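Local structure of glycosyl hydrolase family 2, TIM barrel domain protein (Parabacteroides merdae ATCC 43184, 6DXU) at residues G46-V51 and V123-V128; R522-D527 and G642-V647; I638-H643 and K656-Y661. The protein probably hydrolyses beta-glucuronides as a glycoside hydrolase family 2 beta-glucuronidase of a human gut bacterium. All coordinates share one frame; numbering follows the deposited sequence.

In the fold
Interaction 1 closes before the other two open along the chain, whereas interactions 2 and 3 overlap at Gly-642 and His-643. Interaction 1 lies in the N-terminal sugar-binding domain, its centre 56 Å from that of interaction 2 and 60 Å from that of interaction 3, across the chain's centre from both. Interactions 2 and 3 have centres 10 Å apart. Interaction 2 joins a loop of the TIM-barrel region to residues 642-647, and interaction 3 pairs strand 638-640 with strand 655-662. His-524 ND1 is probably hydrogen-bonded to Tyr-641 OH, and Glu-526 OE1 forms a salt bridge with Lys-656 NZ, tying the barrel loop to that sheet beside a bicine-occupied pocket.

Interaction 1: residues G46-V51 and V123-V128; sequences GIWEAV and VYTTHV
The carbonyl oxygen of Tyr-124 is met by aliphatic carbons of two residues of segment 46-51. Ile-47 comes closest, its CG1 3.4 Å from Tyr-124 O, and its CD1 reaches the same atom; Val-51 adds CG1 at the longer distance of 4.1 Å from Tyr-124 O. Ile-47 turns CG1 to this oxygen because that branch stands anti to the backbone N (chi1 -175°), while its other branch, CG2, lies 3.9 Å from Thr-125 O. No hydrogen bond crosses between the segments, and the contact rests on van der Waals packing of methyl groups and ring edges. Tyr-124 and Thr-125 are the two central residues of a type II' turn, in which Val-123 and Thr-126 exchange both backbone hydrogen bonds; this is a tight two-residue beta hairpin joining strands 118-123 and 126-132 at the edge of the six-stranded sheet in the sugar-binding domain. Facing it, residues 48-51 form a short, weakly bonded helical turn. The side chains of Trp-48 and Tyr-124 run alongside each other in the same direction, and the phenol oxygen sits in the indole plane at its edge, with Tyr-124 OH 3.4 Å from Trp-48 CZ3. The Thr-125 methyl also meets that edge, CG2 lying 3.9 Å from Trp-48 CE3, and at the same time it covers part of one face of the Tyr-124 ring. Val-51 crosses the Tyr-124 side chain at a slant, its CG2 3.9 Å from Tyr-124 CE1, and the same methyl touches Thr-125 CG2. Beyond the pair, Phe-149 packs against the Tyr-124 ring. The polar end of Trp-48 faces the other way, into a subunit interface, where NE1 is hydrogen-bonded to Asn-435 of the second subunit and Phe-437 of that subunit packs on the indole.

Interaction 2: residues R522-D527 and G642-V647; sequences RRHSED and GHTWPV. With BCN (bicine), chain L.
His-524 NE2 and Thr-644 OG1 share the shorter of two hydrogen bonds between the segments, 2.8 Å long with an angle of 146°, either group being a possible donor. A second, weak hydrogen bond runs from His-524 NE2 to Thr-644 O at 3.1 Å. On the other side of the imidazole, ND1 is hydrogen-bonded to Tyr-641 OH, so both nitrogens have partners, which should hold the ring's rotation. The aromatic contacts involve the same histidine. Its CB sits over the face of the Trp-645 indole, 3.5 Å from the centroid of the five-membered ring, in a CH-pi contact; Trp-645 returns the contact with its own CB, 3.7 Å from the imidazole centroid. The two planes are inclined by only 19°, yet the rings are slid apart and barely overlap. Apolar and charged groups complete the contact. The Arg-522 guanidinium offers a face to the Thr-644 methyl, NH1 lying 3.7 Å from CG2, and its chain crosses the threonine at about a right angle. Glu-526, bent at chi2 (-66°), brings OE2 to 3.3 Å from Trp-645 CZ2, while its OE1 forms salt bridges with Arg-648 and Lys-656. Arg-523 points away from residues 642-647 and belongs to the bicine pocket, donating from NH1 to bicine O4 at 2.9 Å and from NH2 to Gln-793. Here a loop of the TIM-barrel region meets the type I turn of residues 642-645, which leads from strand 638-640 toward strand 647-649; the start of helix 565-579 packs on His-524 and Thr-644, and strand 798-804 touches Arg-522 and Pro-646.

Interaction 3: residues I638-H643 and K656-Y661; sequences IHIYGH and KEILVY
The Tyr-641 ring has a water in plane at its edge and leads away from the partner strand, although its CB packs against Leu-659, 4.2 Å from Leu-659 CB. With chi1 at 173° the ring extends away from its own backbone N toward helix 565-579, where Val-569 packs on it and its hydroxyl is hydrogen-bonded to His-524 ND1 and Ser-566 OG. The other two rings, of His-639 and Tyr-661, share one sheet face; His-639 NE2 is hydrogen-bonded to Glu-623, and Tyr-661 OH to Asp-573. The water bridges the two segments just past the strand end, donating to Tyr-641 O at 3.1 Å and accepting from Leu-659 N. His-639 and Tyr-661 form an antiparallel hydrogen-bonded pair: Tyr-661 N donates to His-639 O at 2.7 Å (163°), whereas the return bond from His-639 N to Tyr-661 O is weak. Tyr-641 N donates to Leu-659 O at 2.9 Å and adds one more backbone hydrogen bond beyond strand 638-640. On the reverse face, Ile-638 CG1 touches Val-660 CG1 at 3.7 Å, and Ile-640 divides its branches, CG1 lying 4.1 Å from Val-660 CG2 and CG2 meeting Ile-658 CG2. This apolar side packs on Val-717 and Ile-721 of strand 715-726, while helices 565-579 and 623-632 lie over the other. Strand 638-640 is thus an edge of a three-stranded antiparallel sheet, consistent with one layer of a small beta sandwich.

Interaction 1: residues G46-V51 and V123-V128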
loop_
_atom_site.group_PDB
_atom_site.type_symbol
_atom_site.label_atom_id
_atom_site.label_comp_id
_atom_site.label_asym_id
_atom_site.label_seq_id
_atom_site.Cartn_x
_atom_site.Cartn_y
_atom_site.Cartn_z
ATOM N N GLY D 46 7.319 10.700 15.733
ATOM C CA GLY D 46 8.028 9.525 15.257
ATOM C C GLY D 46 8.769 8.906 16.421
ATOM O O GLY D 46 9.015 9.554 17.436
ATOM N N ILE D 47 9.127 7.625 16.267
ATOM C CA ILE D 47 9.748 6.897 17.380
ATOM C C ILE D 47 11.045 7.569 17.818
ATOM O O ILE D 47 11.423 7.497 18.992
ATOM C CB ILE D 47 9.973 5.410 17.003
ATOM C CG1 ILE D 47 10.519 4.598 18.197
ATOM C CG2 ILE D 47 10.910 5.292 15.827
ATOM C CD1 ILE D 47 9.661 4.680 19.463
ATOM N N TRP D 48 11.734 8.256 16.901
ATOM C CA TRP D 48 12.984 8.915 17.281
ATOM C C TRP D 48 12.796 9.895 18.444
ATOM O O TRP D 48 13.711 10.079 19.260
ATOM C CB TRP D 48 13.585 9.634 16.071
ATOM C CG TRP D 48 14.931 10.245 16.374
ATOM C CD1 TRP D 48 15.267 11.569 16.298
ATOM C CD2 TRP D 48 16.120 9.550 16.767
ATOM N NE1 TRP D 48 16.591 11.741 16.636
ATOM C CE2 TRP D 48 17.133 10.520 16.943
ATOM C CE3 TRP D 48 16.419 8.202 17.022
ATOM C CZ2 TRP D 48 18.426 10.188 17.347
ATOM C CZ3 TRP D 48 17.702 7.874 17.423
ATOM C CH2 TRP D 48 18.690 8.862 17.587
ATOM N N GLU D 49 11.635 10.547 18.537
ATOM C CA GLU D 49 11.430 11.500 19.621
ATOM C C GLU D 49 11.429 10.820 20.984
ATOM O O GLU D 49 11.728 11.472 21.990
ATOM C CB GLU D 49 10.126 12.284 19.421
ATOM C CG GLU D 49 10.161 13.247 18.214
ATOM C CD GLU D 49 9.046 14.295 18.249
ATOM O OE1 GLU D 49 7.955 13.993 18.775
ATOM O OE2 GLU D 49 9.247 15.408 17.705
ATOM N N ALA D 50 11.102 9.534 21.044
ATOM C CA ALA D 50 11.088 8.842 22.323
ATOM C C ALA D 50 12.481 8.473 22.816
ATOM O O ALA D 50 12.663 8.306 24.035
ATOM C CB ALA D 50 10.229 7.572 22.240
ATOM N N VAL D 51 13.459 8.349 21.918
ATOM C CA VAL D 51 14.763 7.779 22.251
ATOM C C VAL D 51 15.932 8.695 21.905
ATOM O O VAL D 51 17.082 8.350 22.204
ATOM C CB VAL D 51 14.958 6.409 21.571
ATOM C CG1 VAL D 51 13.901 5.419 22.060
ATOM C CG2 VAL D 51 14.915 6.553 20.045
ATOM N N VAL D 123 11.149 -1.302 20.399
ATOM C CA VAL D 123 12.427 -1.513 21.071
ATOM C C VAL D 123 13.442 -0.628 20.358
ATOM O O VAL D 123 13.725 -0.839 19.172
ATOM C CB VAL D 123 12.840 -2.994 21.031
ATOM C CG1 VAL D 123 14.282 -3.149 21.511
ATOM C CG2 VAL D 123 11.865 -3.847 21.866
ATOM N N TYR D 124 13.978 0.368 21.072
ATOM C CA TYR D 124 14.714 1.465 20.442
ATOM C C TYR D 124 13.857 2.014 19.299
ATOM O O TYR D 124 12.713 2.415 19.538
ATOM C CB TYR D 124 16.102 1.003 19.974
ATOM C CG TYR D 124 17.050 2.132 19.619
ATOM C CD1 TYR D 124 17.223 3.232 20.460
ATOM C CD2 TYR D 124 17.730 2.120 18.407
ATOM C CE1 TYR D 124 18.090 4.279 20.104
ATOM C CE2 TYR D 124 18.580 3.152 18.041
ATOM C CZ TYR D 124 18.762 4.222 18.889
ATOM O OH TYR D 124 19.619 5.238 18.498
ATOM N N THR D 125 14.355 2.008 18.060
ATOM C CA THR D 125 13.593 2.543 16.936
ATOM C C THR D 125 12.856 1.470 16.142
ATOM O O THR D 125 12.297 1.776 15.085
ATOM C CB THR D 125 14.503 3.335 15.994
ATOM O OG1 THR D 125 15.570 2.492 15.552
ATOM C CG2 THR D 125 15.072 4.568 16.706
ATOM N N THR D 126 12.866 0.224 16.599
ATOM C CA THR D 126 12.308 -0.884 15.832
ATOM C C THR D 126 10.895 -1.195 16.309
ATOM O O THR D 126 10.673 -1.452 17.497
ATOM C CB THR D 126 13.212 -2.114 15.933
ATOM O OG1 THR D 126 14.463 -1.823 15.294
ATOM C CG2 THR D 126 12.580 -3.327 15.254
ATOM N N HIS D 127 9.951 -1.163 15.388
ATOM C CA HIS D 127 8.586 -1.583 15.676
ATOM C C HIS D 127 8.541 -3.109 15.790
ATOM O O HIS D 127 8.857 -3.816 14.826
ATOM C CB HIS D 127 7.676 -1.041 14.575
ATOM C CG HIS D 127 6.216 -1.304 14.784
ATOM N ND1 HIS D 127 5.530 -2.275 14.090
ATOM C CD2 HIS D 127 5.324 -0.751 15.636
ATOM C CE1 HIS D 127 4.269 -2.288 14.482
ATOM N NE2 HIS D 127 4.115 -1.372 15.420
ATOM N N VAL D 128 8.177 -3.622 16.971
ATOM C CA VAL D 128 8.226 -5.064 17.229
ATOM C C VAL D 128 6.859 -5.701 17.371
ATOM O O VAL D 128 6.775 -6.939 17.395
ATOM C CB VAL D 128 9.078 -5.413 18.471
ATOM C CG1 VAL D 128 10.527 -5.033 18.240
ATOM C CG2 VAL D 128 8.501 -4.766 19.773
#

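Interaction 2: residues R522-D527 and G642-V647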
loop_
_atom_site.group_PDB
_atom_site.type_symbol
_atom_site.label_atom_id
_atom_site.label_comp_id
_atom_site.label_asym_id
_atom_site.label_seq_id
_atom_site.Cartn_x
_atom_site.Cartn_y
_atom_site.Cartn_z
ATOM N N ARG D 522 -26.171 7.786 49.431
ATOM C CA ARG D 522 -26.422 8.636 50.592
ATOM C C ARG D 522 -27.669 9.482 50.390
ATOM O O ARG D 522 -28.008 10.266 51.285
ATOM C CB ARG D 522 -25.237 9.552 50.958
ATOM C CG ARG D 522 -23.956 8.778 51.247
ATOM C CD ARG D 522 -22.733 9.673 51.480
ATOM N NE ARG D 522 -21.610 8.841 51.914
ATOM C CZ ARG D 522 -21.407 8.472 53.183
ATOM N NH1 ARG D 522 -22.231 8.872 54.147
ATOM N NH2 ARG D 522 -20.380 7.694 53.493
ATOM N N ARG D 523 -28.371 9.358 49.266
ATOM C CA ARG D 523 -29.651 10.041 49.117
ATOM C C ARG D 523 -30.784 9.111 49.519
ATOM O O ARG D 523 -30.854 7.969 49.050
ATOM C CB ARG D 523 -29.866 10.529 47.691
ATOM C CG ARG D 523 -31.205 11.225 47.486
ATOM C CD ARG D 523 -31.411 11.606 46.023
ATOM N NE ARG D 523 -30.613 12.768 45.626
ATOM C CZ ARG D 523 -30.394 13.130 44.366
ATOM N NH1 ARG D 523 -30.899 12.412 43.364
ATOM N NH2 ARG D 523 -29.658 14.208 44.098
ATOM N N HIS D 524 -31.667 9.600 50.385
ATOM C CA HIS D 524 -32.757 8.793 50.900
ATOM C C HIS D 524 -34.055 9.581 50.793
ATOM O O HIS D 524 -34.062 10.777 50.474
ATOM C CB HIS D 524 -32.460 8.336 52.334
ATOM C CG HIS D 524 -31.136 7.645 52.469
ATOM N ND1 HIS D 524 -30.968 6.298 52.224
ATOM C CD2 HIS D 524 -29.913 8.122 52.810
ATOM C CE1 HIS D 524 -29.701 5.973 52.415
ATOM N NE2 HIS D 524 -29.040 7.060 52.775
ATOM N N SER D 525 -35.171 8.896 51.037
ATOM C CA SER D 525 -36.474 9.523 50.864
ATOM C C SER D 525 -37.463 8.951 51.865
ATOM O O SER D 525 -37.477 7.743 52.112
ATOM C CB SER D 525 -37.017 9.322 49.443
ATOM O OG SER D 525 -38.281 9.954 49.265
ATOM N N GLU D 526 -38.251 9.838 52.470
ATOM C CA GLU D 526 -39.371 9.401 53.296
ATOM C C GLU D 526 -40.505 8.821 52.450
ATOM O O GLU D 526 -41.345 8.089 52.989
ATOM C CB GLU D 526 -39.877 10.554 54.174
ATOM C CG GLU D 526 -38.918 10.961 55.308
ATOM C CD GLU D 526 -38.732 9.894 56.379
ATOM O OE1 GLU D 526 -39.405 8.837 56.337
ATOM O OE2 GLU D 526 -37.894 10.111 57.278
ATOM N N ASP D 527 -40.592 9.194 51.162
ATOM C CA ASP D 527 -41.551 8.596 50.223
ATOM C C ASP D 527 -40.881 8.356 48.866
ATOM O O ASP D 527 -40.866 9.244 48.003
ATOM C CB ASP D 527 -42.789 9.473 50.073
ATOM C CG ASP D 527 -43.864 8.825 49.211
ATOM O OD1 ASP D 527 -43.669 7.674 48.742
ATOM O OD2 ASP D 527 -44.909 9.478 49.001
ATOM N N GLY D 642 -30.544 2.644 56.490
ATOM C CA GLY D 642 -30.349 4.041 56.836
ATOM C C GLY D 642 -29.024 4.347 57.503
ATOM O O GLY D 642 -28.908 5.335 58.233
ATOM N N HIS D 643 -28.004 3.521 57.261
ATOM C CA HIS D 643 -26.687 3.833 57.811
ATOM C C HIS D 643 -26.159 5.176 57.313
ATOM O O HIS D 643 -25.474 5.882 58.064
ATOM C CB HIS D 643 -25.699 2.720 57.470
ATOM C CG HIS D 643 -25.765 1.553 58.400
ATOM N ND1 HIS D 643 -24.695 1.155 59.171
ATOM C CD2 HIS D 643 -26.782 0.712 58.707
ATOM C CE1 HIS D 643 -25.041 0.107 59.898
ATOM N NE2 HIS D 643 -26.302 -0.185 59.633
ATOM N N THR D 644 -26.476 5.562 56.069
ATOM C CA THR D 644 -26.029 6.833 55.502
ATOM C C THR D 644 -27.160 7.850 55.431
ATOM O O THR D 644 -27.154 8.729 54.571
ATOM C CB THR D 644 -25.430 6.650 54.101
ATOM O OG1 THR D 644 -26.415 6.091 53.211
ATOM C CG2 THR D 644 -24.207 5.739 54.157
ATOM N N TRP D 645 -28.149 7.730 56.318
ATOM C CA TRP D 645 -29.321 8.603 56.338
ATOM C C TRP D 645 -29.317 9.321 57.681
ATOM O O TRP D 645 -29.910 8.829 58.654
ATOM C CB TRP D 645 -30.600 7.792 56.150
ATOM C CG TRP D 645 -31.821 8.618 55.896
ATOM C CD1 TRP D 645 -31.873 9.957 55.712
ATOM C CD2 TRP D 645 -33.171 8.137 55.782
ATOM N NE1 TRP D 645 -33.174 10.350 55.472
ATOM C CE2 TRP D 645 -33.987 9.249 55.514
ATOM C CE3 TRP D 645 -33.759 6.868 55.859
ATOM C CZ2 TRP D 645 -35.369 9.142 55.333
ATOM C CZ3 TRP D 645 -35.132 6.762 55.689
ATOM C CH2 TRP D 645 -35.922 7.900 55.429
ATOM N N PRO D 646 -28.660 10.481 57.786
ATOM C CA PRO D 646 -28.460 11.086 59.115
ATOM C C PRO D 646 -29.695 11.770 59.691
ATOM O O PRO D 646 -29.874 11.807 60.920
ATOM C CB PRO D 646 -27.333 12.097 58.868
ATOM C CG PRO D 646 -27.443 12.447 57.435
ATOM C CD PRO D 646 -27.878 11.170 56.743
ATOM N N VAL D 647 -30.563 12.303 58.833
ATOM C CA VAL D 647 -31.709 13.089 59.280
ATOM C C VAL D 647 -32.973 12.595 58.581
ATOM O O VAL D 647 -33.126 12.769 57.363
ATOM C CB VAL D 647 -31.521 14.593 59.038
ATOM C CG1 VAL D 647 -32.596 15.362 59.798
ATOM C CG2 VAL D 647 -30.130 15.046 59.485
HETATM N N1 BCN L . -32.039 13.140 37.891
HETATM C C1 BCN L . -33.041 14.108 37.484
HETATM C C2 BCN L . -32.683 15.470 38.074
HETATM O O21 BCN L . -31.802 15.543 38.969
HETATM O O22 BCN L . -33.270 16.510 37.670
HETATM C C3 BCN L . -32.654 12.224 38.846
HETATM C C4 BCN L . -32.760 12.857 40.236
HETATM O O4 BCN L . -31.504 13.326 40.647
HETATM C C5 BCN L . -31.639 12.364 36.717
HETATM C C6 BCN L . -30.346 12.920 36.120
HETATM O O6 BCN L . -29.679 13.667 37.104
#

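Interaction 3: residues I638-H643 and K656-Y661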
loop_
_atom_site.group_PDB
_atom_site.type_symbol
_atom_site.label_atom_id
_atom_site.label_comp_id
_atom_site.label_asym_id
_atom_site.label_seq_id
_atom_site.Cartn_x
_atom_site.Cartn_y
_atom_site.Cartn_z
ATOM N N ILE D 638 -27.227 -8.677 59.765
ATOM C CA ILE D 638 -28.394 -7.856 60.060
ATOM C C ILE D 638 -28.047 -6.409 59.758
ATOM O O ILE D 638 -26.979 -5.919 60.144
ATOM C CB ILE D 638 -28.851 -8.053 61.527
ATOM C CG1 ILE D 638 -30.131 -7.258 61.820
ATOM C CG2 ILE D 638 -27.731 -7.699 62.504
ATOM C CD1 ILE D 638 -30.794 -7.681 63.168
ATOM N N HIS D 639 -28.933 -5.713 59.056
ATOM C CA HIS D 639 -28.634 -4.359 58.589
ATOM C C HIS D 639 -29.897 -3.522 58.651
ATOM O O HIS D 639 -30.830 -3.751 57.873
ATOM C CB HIS D 639 -28.077 -4.362 57.161
ATOM C CG HIS D 639 -27.747 -2.991 56.647
ATOM N ND1 HIS D 639 -26.517 -2.402 56.844
ATOM C CD2 HIS D 639 -28.490 -2.090 55.961
ATOM C CE1 HIS D 639 -26.515 -1.197 56.298
ATOM N NE2 HIS D 639 -27.702 -0.984 55.759
ATOM N N ILE D 640 -29.929 -2.554 59.567
ATOM C CA ILE D 640 -30.992 -1.556 59.562
ATOM C C ILE D 640 -30.786 -0.620 58.383
ATOM O O ILE D 640 -29.700 -0.046 58.218
ATOM C CB ILE D 640 -30.991 -0.745 60.869
ATOM C CG1 ILE D 640 -31.083 -1.658 62.105
ATOM C CG2 ILE D 640 -32.118 0.270 60.825
ATOM C CD1 ILE D 640 -30.508 -0.995 63.373
ATOM N N TYR D 641 -31.833 -0.426 57.575
ATOM C CA TYR D 641 -31.723 0.525 56.476
ATOM C C TYR D 641 -31.526 1.925 57.039
ATOM O O TYR D 641 -32.247 2.347 57.951
ATOM C CB TYR D 641 -32.960 0.481 55.563
ATOM C CG TYR D 641 -32.947 1.568 54.503
ATOM C CD1 TYR D 641 -32.301 1.378 53.277
ATOM C CD2 TYR D 641 -33.566 2.793 54.732
ATOM C CE1 TYR D 641 -32.278 2.385 52.321
ATOM C CE2 TYR D 641 -33.543 3.797 53.781
ATOM C CZ TYR D 641 -32.902 3.586 52.577
ATOM O OH TYR D 641 -32.895 4.591 51.639
ATOM N N GLY D 642 -30.544 2.644 56.490
ATOM C CA GLY D 642 -30.349 4.041 56.836
ATOM C C GLY D 642 -29.024 4.347 57.503
ATOM O O GLY D 642 -28.908 5.335 58.233
ATOM N N HIS D 643 -28.004 3.521 57.261
ATOM C CA HIS D 643 -26.687 3.833 57.811
ATOM C C HIS D 643 -26.159 5.176 57.313
ATOM O O HIS D 643 -25.474 5.882 58.064
ATOM C CB HIS D 643 -25.699 2.720 57.470
ATOM C CG HIS D 643 -25.765 1.553 58.400
ATOM N ND1 HIS D 643 -24.695 1.155 59.171
ATOM C CD2 HIS D 643 -26.782 0.712 58.707
ATOM C CE1 HIS D 643 -25.041 0.107 59.898
ATOM N NE2 HIS D 643 -26.302 -0.185 59.633
ATOM N N LYS D 656 -42.737 6.238 61.951
ATOM C CA LYS D 656 -41.911 6.107 60.761
ATOM C C LYS D 656 -41.592 4.649 60.491
ATOM O O LYS D 656 -41.281 3.885 61.413
ATOM C CB LYS D 656 -40.609 6.891 60.925
ATOM C CG LYS D 656 -40.813 8.339 61.324
ATOM C CD LYS D 656 -41.675 9.074 60.313
ATOM C CE LYS D 656 -41.006 9.118 58.952
ATOM N NZ LYS D 656 -41.720 10.000 57.998
ATOM N N GLU D 657 -41.631 4.280 59.215
ATOM C CA GLU D 657 -41.283 2.923 58.827
ATOM C C GLU D 657 -39.779 2.710 58.948
ATOM O O GLU D 657 -38.980 3.536 58.488
ATOM C CB GLU D 657 -41.744 2.650 57.400
ATOM C CG GLU D 657 -41.540 1.203 56.964
ATOM C CD GLU D 657 -42.228 0.900 55.638
ATOM O OE1 GLU D 657 -41.971 1.618 54.660
ATOM O OE2 GLU D 657 -43.035 -0.053 55.577
ATOM N N ILE D 658 -39.400 1.609 59.595
ATOM C CA ILE D 658 -38.016 1.174 59.719
ATOM C C ILE D 658 -37.922 -0.214 59.104
ATOM O O ILE D 658 -38.690 -1.112 59.476
ATOM C CB ILE D 658 -37.555 1.148 61.191
ATOM C CG1 ILE D 658 -37.593 2.563 61.791
ATOM C CG2 ILE D 658 -36.161 0.538 61.305
ATOM C CD1 ILE D 658 -37.311 2.589 63.292
ATOM N N LEU D 659 -37.009 -0.379 58.145
ATOM C CA LEU D 659 -36.769 -1.648 57.472
ATOM C C LEU D 659 -35.458 -2.240 57.964
ATOM O O LEU D 659 -34.467 -1.523 58.122
ATOM C CB LEU D 659 -36.705 -1.461 55.942
ATOM C CG LEU D 659 -37.891 -0.782 55.263
ATOM C CD1 LEU D 659 -37.675 -0.689 53.755
ATOM C CD2 LEU D 659 -39.182 -1.519 55.598
ATOM N N VAL D 660 -35.442 -3.547 58.186
ATOM C CA VAL D 660 -34.225 -4.266 58.546
ATOM C C VAL D 660 -34.005 -5.365 57.515
ATOM O O VAL D 660 -34.914 -6.161 57.247
ATOM C CB VAL D 660 -34.307 -4.839 59.972
ATOM C CG1 VAL D 660 -33.100 -5.717 60.276
ATOM C CG2 VAL D 660 -34.405 -3.689 60.975
ATOM N N TYR D 661 -32.812 -5.390 56.919
ATOM C CA TYR D 661 -32.447 -6.429 55.955
ATOM C C TYR D 661 -31.528 -7.416 56.660
ATOM O O TYR D 661 -30.428 -7.063 57.098
ATOM C CB TYR D 661 -31.837 -5.813 54.685
ATOM C CG TYR D 661 -32.947 -5.219 53.858
ATOM C CD1 TYR D 661 -33.751 -6.031 53.066
ATOM C CD2 TYR D 661 -33.276 -3.870 53.955
ATOM C CE1 TYR D 661 -34.814 -5.515 52.346
ATOM C CE2 TYR D 661 -34.335 -3.338 53.229
ATOM C CZ TYR D 661 -35.104 -4.175 52.430
ATOM O OH TYR D 661 -36.167 -3.674 51.718
HETATM O O HOH W 1 -35.295 2.006 57.867
#